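Local coordinates for protein uncharacterized N-acetyltransferase D2E76_00625 (Mycobacteroides abscessus, PDB 6YCA) that probably transfers acetyl groups from acetyl coenzyme A to amines, as a GCN5-related N-acetyltransferase of the Eis type that cannot modify aminoglycosides, at residues Arg37-Phe42 against Val99-Val104; Gly64-Ala69 against Gly78-Thr83; Glu260-Leu265 against Asp287-Leu292; Ala165-Ile170 against Leu292-Arg297. One frame throughout, in Å; residues are numbered along the deposited sequence.

How the contacts relate
Contacts 1 and 2 occupy the GNAT domain that binds acetyl coenzyme A, and both are buried. One strand of each, 93-104 in contact 1 and 75-87 in contact 2, lie side by side in the sheet, and T100 N meets D80 O at 2.8 Å, a probable hydrogen bond. Contact 1 is aromatic packing beside the cofactor; contact 2 is a hairpin with polar grips at its open end. Contacts 3 and 4 lie on the opposite side of the chain's centre, about 39 Å from contact 1 for contact 3 (centre to centre), and share L292. Contact 3 is a mostly apolar, buried seat for one tyrosine, whereas contact 4 is a more exposed backbone bridge; both touch the second subunit.

Contact 1 (Arg37-Phe42 against Val99-Val104); sequences RAFTVF and VTHIGV. With ACO (acetyl coenzyme *a), chain G.
This is the acetyl-coenzyme A site of a GNAT fold: strand 93-104 runs its backbone along the pantetheine arm, and helix 32-46 crosses it with the short axes 8.0 Å apart. Three rings, F39, F42 and H101, form an aromatic cluster between them. F39 approaches with its edge, CE1 lying 3.6 Å from H101 CE1 over one face of the imidazole; with the planes at 90° the pair is T-shaped. The opposite face of that imidazole is covered by T100 CG2, so the ring is held between a neighbouring methyl and a phenyl edge, and ND1 makes a weak hydrogen bond to D80. F42 behaves differently. Its CG is anti to the backbone N, which lays the ring flat on the strand: H101 CA stands 3.5 Å from the ring centroid, 8° off the normal, a CH-pi contact. Against the imidazole itself F42 is oblique, CE2 coming 3.7 Å from H101 CD2. The rim of the same ring reaches I102 O, and beyond it G103 has no side chain, the CA atoms of F42 and G103 being 5.0 Å apart. The cofactor is read by the strand's backbone on both sides of G103. I102 O accepts a weak bond from ACO N4P, and V104 N donates a nearly straight one (172°) to ACO O9P at 3.1 Å.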
# COMPACT_ATOMS: atom_id res chain seq x y z
N ARG A 37 25.59 -29.15 -18.87
CA ARG A 37 25.07 -28.20 -19.85
C ARG A 37 23.55 -28.15 -19.83
O ARG A 37 22.96 -27.07 -19.95
CB ARG A 37 25.58 -28.57 -21.24
CG ARG A 37 25.15 -27.61 -22.33
CD ARG A 37 25.85 -26.27 -22.22
NE ARG A 37 27.27 -26.38 -22.50
CZ ARG A 37 28.13 -25.38 -22.34
NH1 ARG A 37 27.70 -24.20 -21.91
NH2 ARG A 37 29.42 -25.55 -22.61
N ALA A 38 22.90 -29.31 -19.68
CA ALA A 38 21.45 -29.32 -19.59
C ALA A 38 20.94 -28.55 -18.37
O ALA A 38 19.87 -27.94 -18.43
CB ALA A 38 20.95 -30.76 -19.55
N PHE A 39 21.69 -28.57 -17.27
CA PHE A 39 21.30 -27.79 -16.10
C PHE A 39 21.36 -26.30 -16.38
O PHE A 39 20.45 -25.55 -16.01
CB PHE A 39 22.18 -28.16 -14.90
CG PHE A 39 21.47 -28.98 -13.86
CD1 PHE A 39 20.14 -29.33 -14.01
CD2 PHE A 39 22.14 -29.38 -12.71
CE1 PHE A 39 19.49 -30.09 -13.05
CE2 PHE A 39 21.50 -30.13 -11.74
CZ PHE A 39 20.17 -30.49 -11.91
N THR A 40 22.44 -25.84 -17.03
CA THR A 40 22.54 -24.43 -17.39
C THR A 40 21.48 -24.04 -18.40
O THR A 40 20.98 -22.91 -18.37
CB THR A 40 23.94 -24.13 -17.92
OG1 THR A 40 24.21 -24.96 -19.06
CG2 THR A 40 24.99 -24.41 -16.84
N VAL A 41 21.13 -24.95 -19.32
CA VAL A 41 20.08 -24.67 -20.30
C VAL A 41 18.73 -24.54 -19.62
O VAL A 41 17.95 -23.63 -19.93
CB VAL A 41 20.09 -25.77 -21.38
CG1 VAL A 41 18.77 -25.80 -22.13
CG2 VAL A 41 21.23 -25.53 -22.35
N PHE A 42 18.43 -25.43 -18.67
CA PHE A 42 17.17 -25.35 -17.95
C PHE A 42 17.10 -24.09 -17.09
O PHE A 42 16.07 -23.41 -17.06
CB PHE A 42 16.94 -26.60 -17.11
CG PHE A 42 15.79 -26.49 -16.15
CD1 PHE A 42 14.50 -26.28 -16.61
CD2 PHE A 42 15.99 -26.60 -14.78
CE1 PHE A 42 13.44 -26.18 -15.73
CE2 PHE A 42 14.93 -26.50 -13.89
CZ PHE A 42 13.65 -26.29 -14.37
N VAL A 99 8.36 -35.64 -13.67
CA VAL A 99 8.97 -34.88 -14.76
C VAL A 99 9.35 -33.50 -14.27
O VAL A 99 8.60 -32.85 -13.53
CB VAL A 99 8.01 -34.80 -15.96
CG1 VAL A 99 8.59 -33.94 -17.05
CG2 VAL A 99 7.71 -36.20 -16.48
N THR A 100 10.53 -33.04 -14.68
CA THR A 100 11.02 -31.72 -14.31
C THR A 100 12.15 -31.35 -15.26
O THR A 100 12.46 -32.09 -16.21
CB THR A 100 11.47 -31.69 -12.84
OG1 THR A 100 11.83 -30.35 -12.47
CG2 THR A 100 12.67 -32.60 -12.64
N HIS A 101 12.76 -30.19 -15.02
CA HIS A 101 13.90 -29.70 -15.80
C HIS A 101 13.56 -29.43 -17.26
O HIS A 101 14.46 -29.40 -18.11
CB HIS A 101 15.12 -30.61 -15.67
CG HIS A 101 15.54 -30.84 -14.25
ND1 HIS A 101 16.16 -32.01 -13.84
CD2 HIS A 101 15.43 -30.07 -13.15
CE1 HIS A 101 16.41 -31.93 -12.55
NE2 HIS A 101 15.98 -30.77 -12.10
N ILE A 102 12.28 -29.25 -17.59
CA ILE A 102 11.87 -28.99 -18.96
C ILE A 102 12.19 -27.54 -19.30
O ILE A 102 11.85 -26.62 -18.54
CB ILE A 102 10.38 -29.27 -19.15
CG1 ILE A 102 10.08 -30.76 -19.03
CG2 ILE A 102 9.91 -28.75 -20.49
CD1 ILE A 102 8.65 -31.12 -19.35
N GLY A 103 12.84 -27.32 -20.44
CA GLY A 103 13.17 -25.97 -20.86
C GLY A 103 13.91 -25.91 -22.18
O GLY A 103 14.68 -26.81 -22.51
N VAL A 104 13.67 -24.85 -22.96
CA VAL A 104 14.36 -24.61 -24.22
C VAL A 104 14.86 -23.17 -24.23
O VAL A 104 14.15 -22.26 -23.79
CB VAL A 104 13.42 -24.89 -25.42
CG1 VAL A 104 14.12 -24.59 -26.74
CG2 VAL A 104 12.93 -26.33 -25.39
N1A ACO G . 3.08 -20.17 -23.72
C2A ACO G . 2.13 -20.42 -24.64
N3A ACO G . 2.14 -21.37 -25.58
C4A ACO G . 3.22 -22.19 -25.66
C5A ACO G . 4.27 -22.03 -24.75
C6A ACO G . 4.19 -20.95 -23.73
N6A ACO G . 5.19 -20.76 -22.84
N7A ACO G . 5.21 -22.95 -25.03
C8A ACO G . 4.75 -23.67 -26.07
N9A ACO G . 3.56 -23.20 -26.47
C1B ACO G . 2.74 -23.77 -27.57
C2B ACO G . 3.34 -23.40 -28.93
O2B ACO G . 2.74 -22.21 -29.44
C3B ACO G . 2.85 -24.59 -29.75
O3B ACO G . 1.50 -24.36 -30.12
P3B ACO G . 1.00 -24.69 -31.61
O7A ACO G . 1.83 -23.91 -32.59
O8A ACO G . 1.15 -26.18 -31.85
O9A ACO G . -0.45 -24.29 -31.72
C4B ACO G . 2.87 -25.75 -28.75
O4B ACO G . 2.76 -25.19 -27.45
C5B ACO G . 4.14 -26.60 -28.85
O5B ACO G . 5.24 -25.70 -28.78
P1A ACO G . 6.76 -26.19 -28.90
O1A ACO G . 7.37 -25.58 -30.14
O2A ACO G . 6.78 -27.69 -28.95
O3A ACO G . 7.56 -25.70 -27.59
P2A ACO G . 8.92 -24.87 -27.39
O4A ACO G . 10.03 -25.51 -28.21
O5A ACO G . 8.71 -23.43 -27.82
O6A ACO G . 9.27 -24.90 -25.82
CBP ACO G . 8.80 -24.24 -23.54
CCP ACO G . 8.23 -24.60 -24.89
CDP ACO G . 9.75 -25.34 -23.07
CEP ACO G . 7.66 -24.09 -22.55
CAP ACO G . 9.56 -22.93 -23.73
OAP ACO G . 8.60 -21.94 -24.14
C9P ACO G . 10.28 -22.46 -22.49
O9P ACO G . 11.44 -22.79 -22.30
N8P ACO G . 9.59 -21.67 -21.67
C7P ACO G . 10.14 -21.10 -20.45
C6P ACO G . 10.63 -22.14 -19.45
C5P ACO G . 9.49 -22.99 -18.94
O5P ACO G . 8.38 -22.50 -18.74
N4P ACO G . 9.76 -24.28 -18.76
C3P ACO G . 8.76 -25.18 -18.23
C2P ACO G . 9.06 -25.54 -16.78
S1P ACO G . 7.84 -26.65 -16.20
C ACO G . 8.83 -27.86 -15.60
O ACO G . 9.97 -27.58 -15.29
CH3 ACO G . 8.30 -29.25 -15.46

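Contact 2 (Gly64-Ala69 against Gly78-Thr83); sequences GRYLGA and GADSYT
T83 OG1 is gripped by two side chains: a weak bond from R65 NE, 2.9 Å away, and a hydrogen bond with E62 just before the other segment. R65 gets there by keeping CG anti to its carbonyl carbon and extending its chain from CG to NE. One face of the guanidinium then lies over the Y82-T83 peptide, with T83 N 3.5 Å above its plane, while S81 OG sits at its edge. NH1 meets that S81 OG at 2.7 Å, again weakly, because the angle at hydrogen is only 126°; the stronger charged partner is E130, in a salt bridge to NH2. Further along the beta hairpin, the backbone of D80 puts CB over the centre of the Y66 ring, 3.8 Å from the centroid and 11° off the normal, as a CH-pi contact, and CG, anti to the backbone N, carries OD1 back to Y66 CB. The regular pairing starts next to it. L67 and A79 form an antiparallel hydrogen-bonded pair, L67 N to A79 O at 2.8 Å and A79 N to L67 O at 3.1 Å. G68 and G78 follow as a non-hydrogen-bonded pair, their CA atoms 4.3 Å apart. In the fold, L67 and A79 share the sheet face packed on Q121 of helix 113-127, Y66 meets A38 and F42 of helix 32-46, and A79, S81 and Y82 adjoin strand 93-104.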
# COMPACT_ATOMS: atom_id res chain seq x y z
N GLY A 64 20.33 -41.24 -16.46
CA GLY A 64 19.67 -42.09 -17.42
C GLY A 64 18.22 -41.75 -17.69
O GLY A 64 17.49 -42.58 -18.25
N ARG A 65 17.80 -40.55 -17.33
CA ARG A 65 16.42 -40.13 -17.47
C ARG A 65 16.34 -38.74 -18.06
O ARG A 65 15.25 -38.17 -18.15
CB ARG A 65 15.73 -40.14 -16.10
CG ARG A 65 15.33 -41.51 -15.59
CD ARG A 65 14.48 -41.37 -14.33
NE ARG A 65 13.52 -42.45 -14.17
CZ ARG A 65 12.24 -42.36 -14.51
NH1 ARG A 65 11.76 -41.23 -15.02
NH2 ARG A 65 11.43 -43.40 -14.33
N TYR A 66 17.47 -38.17 -18.47
CA TYR A 66 17.53 -36.80 -18.93
C TYR A 66 17.63 -36.81 -20.45
O TYR A 66 18.61 -37.31 -21.01
CB TYR A 66 18.74 -36.10 -18.30
CG TYR A 66 18.59 -34.60 -18.15
CD1 TYR A 66 18.05 -33.83 -19.17
CD2 TYR A 66 18.93 -33.97 -16.97
CE1 TYR A 66 17.90 -32.47 -19.03
CE2 TYR A 66 18.78 -32.61 -16.81
CZ TYR A 66 18.26 -31.86 -17.84
OH TYR A 66 18.10 -30.50 -17.70
N LEU A 67 16.62 -36.26 -21.10
CA LEU A 67 16.59 -36.15 -22.54
C LEU A 67 17.14 -34.79 -22.93
O LEU A 67 16.93 -33.80 -22.23
CB LEU A 67 15.16 -36.29 -23.06
CG LEU A 67 14.61 -37.69 -23.23
CD1 LEU A 67 13.10 -37.64 -23.34
CD2 LEU A 67 15.22 -38.32 -24.47
N GLY A 68 17.84 -34.75 -24.06
CA GLY A 68 18.42 -33.52 -24.54
C GLY A 68 17.99 -33.27 -25.97
O GLY A 68 17.75 -34.19 -26.75
N ALA A 69 17.88 -31.99 -26.30
CA ALA A 69 17.53 -31.55 -27.64
C ALA A 69 18.76 -30.88 -28.23
O ALA A 69 19.23 -29.86 -27.70
CB ALA A 69 16.36 -30.57 -27.60
N GLY A 78 15.89 -29.51 -23.03
CA GLY A 78 15.87 -30.82 -22.39
C GLY A 78 14.65 -31.02 -21.52
O GLY A 78 13.86 -30.10 -21.29
N ALA A 79 14.51 -32.26 -21.06
CA ALA A 79 13.43 -32.66 -20.16
C ALA A 79 13.91 -33.87 -19.36
O ALA A 79 14.47 -34.81 -19.94
CB ALA A 79 12.16 -33.01 -20.94
N ASP A 80 13.71 -33.84 -18.05
CA ASP A 80 14.21 -34.84 -17.12
C ASP A 80 13.05 -35.41 -16.30
O ASP A 80 11.94 -34.88 -16.30
CB ASP A 80 15.29 -34.24 -16.20
CG ASP A 80 16.03 -35.29 -15.39
OD1 ASP A 80 16.64 -36.20 -15.98
OD2 ASP A 80 16.02 -35.19 -14.15
N SER A 81 13.33 -36.50 -15.60
CA SER A 81 12.34 -37.11 -14.72
C SER A 81 13.06 -37.93 -13.66
O SER A 81 14.25 -38.23 -13.78
CB SER A 81 11.34 -37.96 -15.50
OG SER A 81 12.01 -38.87 -16.34
N TYR A 82 12.32 -38.30 -12.62
CA TYR A 82 12.83 -39.11 -11.53
C TYR A 82 11.94 -40.34 -11.36
O TYR A 82 10.73 -40.28 -11.56
CB TYR A 82 12.85 -38.32 -10.21
CG TYR A 82 13.88 -37.22 -10.20
CD1 TYR A 82 13.63 -36.01 -10.83
CD2 TYR A 82 15.10 -37.39 -9.56
CE1 TYR A 82 14.57 -34.99 -10.83
CE2 TYR A 82 16.05 -36.38 -9.56
CZ TYR A 82 15.78 -35.18 -10.19
OH TYR A 82 16.71 -34.17 -10.19
N THR A 83 12.56 -41.45 -10.97
CA THR A 83 11.82 -42.65 -10.62
C THR A 83 11.10 -42.40 -9.30
O THR A 83 11.74 -42.16 -8.27
CB THR A 83 12.79 -43.82 -10.48
OG1 THR A 83 13.54 -43.97 -11.69
CG2 THR A 83 12.05 -45.11 -10.18

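Contact 3 (Glu260-Leu265 against Asp287-Leu292); sequences EAYRAL and DPLPHL
In the second GNAT domain, helix 259-270 is packed against the loop that leads from strand 277-284 to strand 299-312, and the pivotal side chain is Y262, whose CG is anti to its backbone N (chi1 176°) so that the phenol projects at the loop. D287 comes first: its OD1 accepts a weak hydrogen bond from Y262 OH at 2.8 Å. The carboxylate and ring planes stand 59° apart, and OD2 is taken by a salt bridge to R283, a second-shell residue that probably fixes the acid. P288 follows, its CG resting 3.8 Å from Y262 CE2. L289 covers the phenol tip, CG lying 3.5 Å from Y262 OH. After that, i to i+3 backbone bonds, H291 N to P288 O and L292 N to L289 O, coil the loop and bring L292 back to the helix. The polar end of R263 turns elsewhere: NH2 forms a salt bridge with E260 of the same helix, and NH1 donates to R384 O of the second subunit; the same R384 packs on Y262. L292 then divides its two methyls between helix residues: CD1 is 3.7 Å from Y262 CE2, and CD2 is 3.8 Å from R263 CG.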
# COMPACT_ATOMS: atom_id res chain seq x y z
N GLU A 260 -4.80 -37.99 15.16
CA GLU A 260 -4.24 -37.46 16.40
C GLU A 260 -2.97 -36.67 16.13
O GLU A 260 -2.75 -35.61 16.73
CB GLU A 260 -3.99 -38.59 17.39
CG GLU A 260 -5.26 -39.24 17.96
CD GLU A 260 -6.02 -40.11 16.95
OE1 GLU A 260 -5.43 -40.50 15.92
OE2 GLU A 260 -7.21 -40.40 17.20
N ALA A 261 -2.13 -37.15 15.21
CA ALA A 261 -0.92 -36.41 14.87
C ALA A 261 -1.26 -35.06 14.26
O ALA A 261 -0.59 -34.05 14.54
CB ALA A 261 -0.05 -37.23 13.91
N TYR A 262 -2.30 -35.01 13.42
CA TYR A 262 -2.70 -33.75 12.79
C TYR A 262 -3.13 -32.73 13.84
O TYR A 262 -2.65 -31.59 13.84
CB TYR A 262 -3.83 -34.00 11.79
CG TYR A 262 -4.38 -32.74 11.16
CD1 TYR A 262 -3.72 -32.12 10.11
CD2 TYR A 262 -5.56 -32.16 11.61
CE1 TYR A 262 -4.21 -30.96 9.52
CE2 TYR A 262 -6.07 -31.00 11.04
CZ TYR A 262 -5.38 -30.41 9.99
OH TYR A 262 -5.86 -29.25 9.41
N ARG A 263 -4.03 -33.13 14.74
CA ARG A 263 -4.52 -32.20 15.75
C ARG A 263 -3.42 -31.80 16.73
O ARG A 263 -3.31 -30.63 17.11
CB ARG A 263 -5.74 -32.77 16.47
CG ARG A 263 -6.98 -32.91 15.60
CD ARG A 263 -8.17 -33.38 16.41
NE ARG A 263 -7.94 -34.72 16.92
CZ ARG A 263 -8.40 -35.83 16.34
NH1 ARG A 263 -9.11 -35.76 15.23
NH2 ARG A 263 -8.14 -37.02 16.89
N ALA A 264 -2.58 -32.76 17.14
CA ALA A 264 -1.51 -32.44 18.07
C ALA A 264 -0.52 -31.47 17.45
O ALA A 264 -0.11 -30.50 18.09
CB ALA A 264 -0.81 -33.72 18.52
N LEU A 265 -0.14 -31.70 16.19
CA LEU A 265 0.81 -30.81 15.52
C LEU A 265 0.22 -29.43 15.29
O LEU A 265 0.89 -28.42 15.53
CB LEU A 265 1.30 -31.43 14.22
CG LEU A 265 2.23 -32.62 14.40
CD1 LEU A 265 2.51 -33.28 13.07
CD2 LEU A 265 3.51 -32.16 15.07
N ASP A 287 -8.29 -28.93 3.96
CA ASP A 287 -7.68 -29.09 5.27
C ASP A 287 -8.68 -28.66 6.33
O ASP A 287 -9.20 -27.54 6.27
CB ASP A 287 -6.42 -28.23 5.36
CG ASP A 287 -5.36 -28.83 6.26
OD1 ASP A 287 -5.56 -29.96 6.75
OD2 ASP A 287 -4.32 -28.16 6.48
N PRO A 288 -8.99 -29.51 7.30
CA PRO A 288 -10.03 -29.16 8.28
C PRO A 288 -9.61 -28.15 9.34
O PRO A 288 -10.08 -28.23 10.48
CB PRO A 288 -10.39 -30.51 8.90
CG PRO A 288 -9.14 -31.32 8.77
CD PRO A 288 -8.51 -30.89 7.47
N LEU A 289 -8.72 -27.21 9.00
CA LEU A 289 -8.37 -26.14 9.94
C LEU A 289 -9.58 -25.35 10.43
O LEU A 289 -9.69 -25.13 11.65
CB LEU A 289 -7.28 -25.23 9.37
CG LEU A 289 -5.85 -25.76 9.29
CD1 LEU A 289 -4.96 -24.77 8.55
CD2 LEU A 289 -5.32 -26.00 10.68
N PRO A 290 -10.50 -24.90 9.58
CA PRO A 290 -11.66 -24.15 10.10
C PRO A 290 -12.48 -24.92 11.11
O PRO A 290 -13.15 -24.29 11.94
CB PRO A 290 -12.48 -23.85 8.84
CG PRO A 290 -11.50 -23.88 7.73
CD PRO A 290 -10.51 -24.95 8.10
N HIS A 291 -12.44 -26.24 11.09
CA HIS A 291 -13.24 -27.05 12.00
C HIS A 291 -12.54 -27.34 13.32
O HIS A 291 -13.15 -27.96 14.20
CB HIS A 291 -13.66 -28.35 11.31
CG HIS A 291 -14.52 -28.13 10.10
ND1 HIS A 291 -15.85 -27.76 10.19
CD2 HIS A 291 -14.24 -28.23 8.78
CE1 HIS A 291 -16.35 -27.65 8.97
NE2 HIS A 291 -15.40 -27.93 8.10
N LEU A 292 -11.29 -26.92 13.49
CA LEU A 292 -10.57 -27.14 14.73
C LEU A 292 -10.79 -26.03 15.76
O LEU A 292 -10.52 -26.25 16.94
CB LEU A 292 -9.07 -27.23 14.46
CG LEU A 292 -8.58 -28.55 13.88
CD1 LEU A 292 -7.11 -28.46 13.54
CD2 LEU A 292 -8.83 -29.67 14.86

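Contact 4 (Ala165-Ile170 against Leu292-Arg297); sequences APLRPI and LVTDPR. With SO4 (sulfate ion), chain I.
A single beta bridge ties two loops here, one following strand 149-160 and one preceding strand 299-312. P166 and V293 form the bridged pair, with CA atoms 4.3 Å apart, and a backbone bond lies on each side of it. T294 N donates to A165 O at 3.0 Å, nearly along the C=O axis (173° at the oxygen). L167 N donates to L292 O at 2.7 Å, but from 33° above the carbonyl plane. Both acceptors also take a CA-H...O contact: V293 CA to A165 O at 3.2 Å, and P166 CA to L292 O. Side chains pack round the bridge. T294, whose CG2 is anti to its carbonyl carbon, rests that methyl 3.6 Å from L167 CA and 3.9 Å from L167 CD1, while I170 CD1 only grazes L292 CD2 at 4.5 Å. R168 bends at chi2 and binds a sulfate, probably from the crystallisation liquor, through NH1 to O2. At the far end R297 pairs with D306 of the second subunit, and D295 forms a salt bridge with R163 of its own chain. The arrangement is that of an isolated beta bridge, two backbone bonds flanking one residue pair with no ladder beyond, here linking the loop after strand 149-160 to the loop before strand 299-312 beside the second subunit.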
# COMPACT_ATOMS: atom_id res chain seq x y z
N ALA A 165 -8.71 -20.49 19.29
CA ALA A 165 -8.84 -21.42 20.40
C ALA A 165 -9.55 -22.69 19.93
O ALA A 165 -10.50 -22.62 19.15
CB ALA A 165 -9.64 -20.79 21.53
N PRO A 166 -9.10 -23.87 20.38
CA PRO A 166 -9.66 -25.13 19.87
C PRO A 166 -11.12 -25.32 20.24
O PRO A 166 -11.54 -25.00 21.35
CB PRO A 166 -8.78 -26.20 20.53
CG PRO A 166 -7.54 -25.48 20.96
CD PRO A 166 -7.99 -24.10 21.32
N LEU A 167 -11.89 -25.84 19.28
CA LEU A 167 -13.29 -26.15 19.53
C LEU A 167 -13.44 -27.26 20.55
O LEU A 167 -14.26 -27.17 21.48
CB LEU A 167 -13.98 -26.51 18.22
CG LEU A 167 -15.48 -26.79 18.26
CD1 LEU A 167 -16.24 -25.59 18.81
CD2 LEU A 167 -15.97 -27.15 16.87
N ARG A 168 -12.68 -28.33 20.39
CA ARG A 168 -12.59 -29.41 21.34
C ARG A 168 -11.17 -29.43 21.89
O ARG A 168 -10.25 -28.97 21.21
CB ARG A 168 -12.88 -30.76 20.66
CG ARG A 168 -14.22 -30.80 19.95
CD ARG A 168 -15.36 -31.04 20.92
NE ARG A 168 -16.65 -31.12 20.23
CZ ARG A 168 -17.52 -30.11 20.16
NH1 ARG A 168 -17.24 -28.95 20.74
NH2 ARG A 168 -18.66 -30.26 19.50
N PRO A 169 -10.96 -29.93 23.10
CA PRO A 169 -9.60 -29.94 23.66
C PRO A 169 -8.66 -30.77 22.79
O PRO A 169 -9.02 -31.83 22.28
CB PRO A 169 -9.79 -30.57 25.04
CG PRO A 169 -11.07 -31.33 24.94
CD PRO A 169 -11.94 -30.53 24.02
N ILE A 170 -7.45 -30.25 22.60
CA ILE A 170 -6.43 -30.88 21.77
C ILE A 170 -5.28 -31.29 22.68
O ILE A 170 -4.71 -30.45 23.39
CB ILE A 170 -5.93 -29.93 20.68
CG1 ILE A 170 -7.04 -29.58 19.69
CG2 ILE A 170 -4.72 -30.53 19.96
CD1 ILE A 170 -6.58 -28.62 18.60
N LEU A 292 -11.29 -26.92 13.49
CA LEU A 292 -10.57 -27.14 14.73
C LEU A 292 -10.79 -26.03 15.76
O LEU A 292 -10.52 -26.25 16.94
CB LEU A 292 -9.07 -27.23 14.46
CG LEU A 292 -8.58 -28.55 13.88
CD1 LEU A 292 -7.11 -28.46 13.54
CD2 LEU A 292 -8.83 -29.67 14.86
N VAL A 293 -11.29 -24.87 15.35
CA VAL A 293 -11.34 -23.70 16.21
C VAL A 293 -12.78 -23.24 16.36
O VAL A 293 -13.62 -23.42 15.47
CB VAL A 293 -10.45 -22.56 15.67
CG1 VAL A 293 -8.97 -22.91 15.84
CG2 VAL A 293 -10.77 -22.28 14.21
N THR A 294 -13.06 -22.62 17.51
CA THR A 294 -14.39 -22.07 17.76
C THR A 294 -14.73 -20.92 16.83
O THR A 294 -15.91 -20.65 16.60
CB THR A 294 -14.51 -21.60 19.21
OG1 THR A 294 -13.66 -20.46 19.40
CG2 THR A 294 -14.10 -22.69 20.17
N ASP A 295 -13.71 -20.23 16.30
CA ASP A 295 -13.88 -19.12 15.37
C ASP A 295 -13.31 -19.52 14.02
O ASP A 295 -12.16 -19.20 13.71
CB ASP A 295 -13.18 -17.87 15.90
CG ASP A 295 -13.53 -16.62 15.12
OD1 ASP A 295 -14.19 -16.73 14.07
OD2 ASP A 295 -13.16 -15.51 15.58
N PRO A 296 -14.10 -20.16 13.15
CA PRO A 296 -13.57 -20.57 11.83
C PRO A 296 -12.98 -19.43 11.02
O PRO A 296 -12.10 -19.67 10.19
CB PRO A 296 -14.79 -21.18 11.14
CG PRO A 296 -15.71 -21.58 12.26
CD PRO A 296 -15.50 -20.57 13.35
N ARG A 297 -13.43 -18.20 11.25
CA ARG A 297 -12.90 -17.06 10.51
C ARG A 297 -11.51 -16.63 10.99
O ARG A 297 -10.92 -15.73 10.38
CB ARG A 297 -13.88 -15.89 10.54
CG ARG A 297 -15.14 -16.18 9.75
CD ARG A 297 -16.14 -15.06 9.86
NE ARG A 297 -17.41 -15.43 9.25
CZ ARG A 297 -18.52 -14.73 9.37
NH1 ARG A 297 -18.53 -13.61 10.09
NH2 ARG A 297 -19.63 -15.15 8.78
S SO4 I . -20.10 -26.38 20.55
O1 SO4 I . -20.77 -26.64 21.83
O2 SO4 I . -18.87 -27.16 20.49
O3 SO4 I . -19.79 -24.96 20.44
O4 SO4 I . -20.97 -26.76 19.45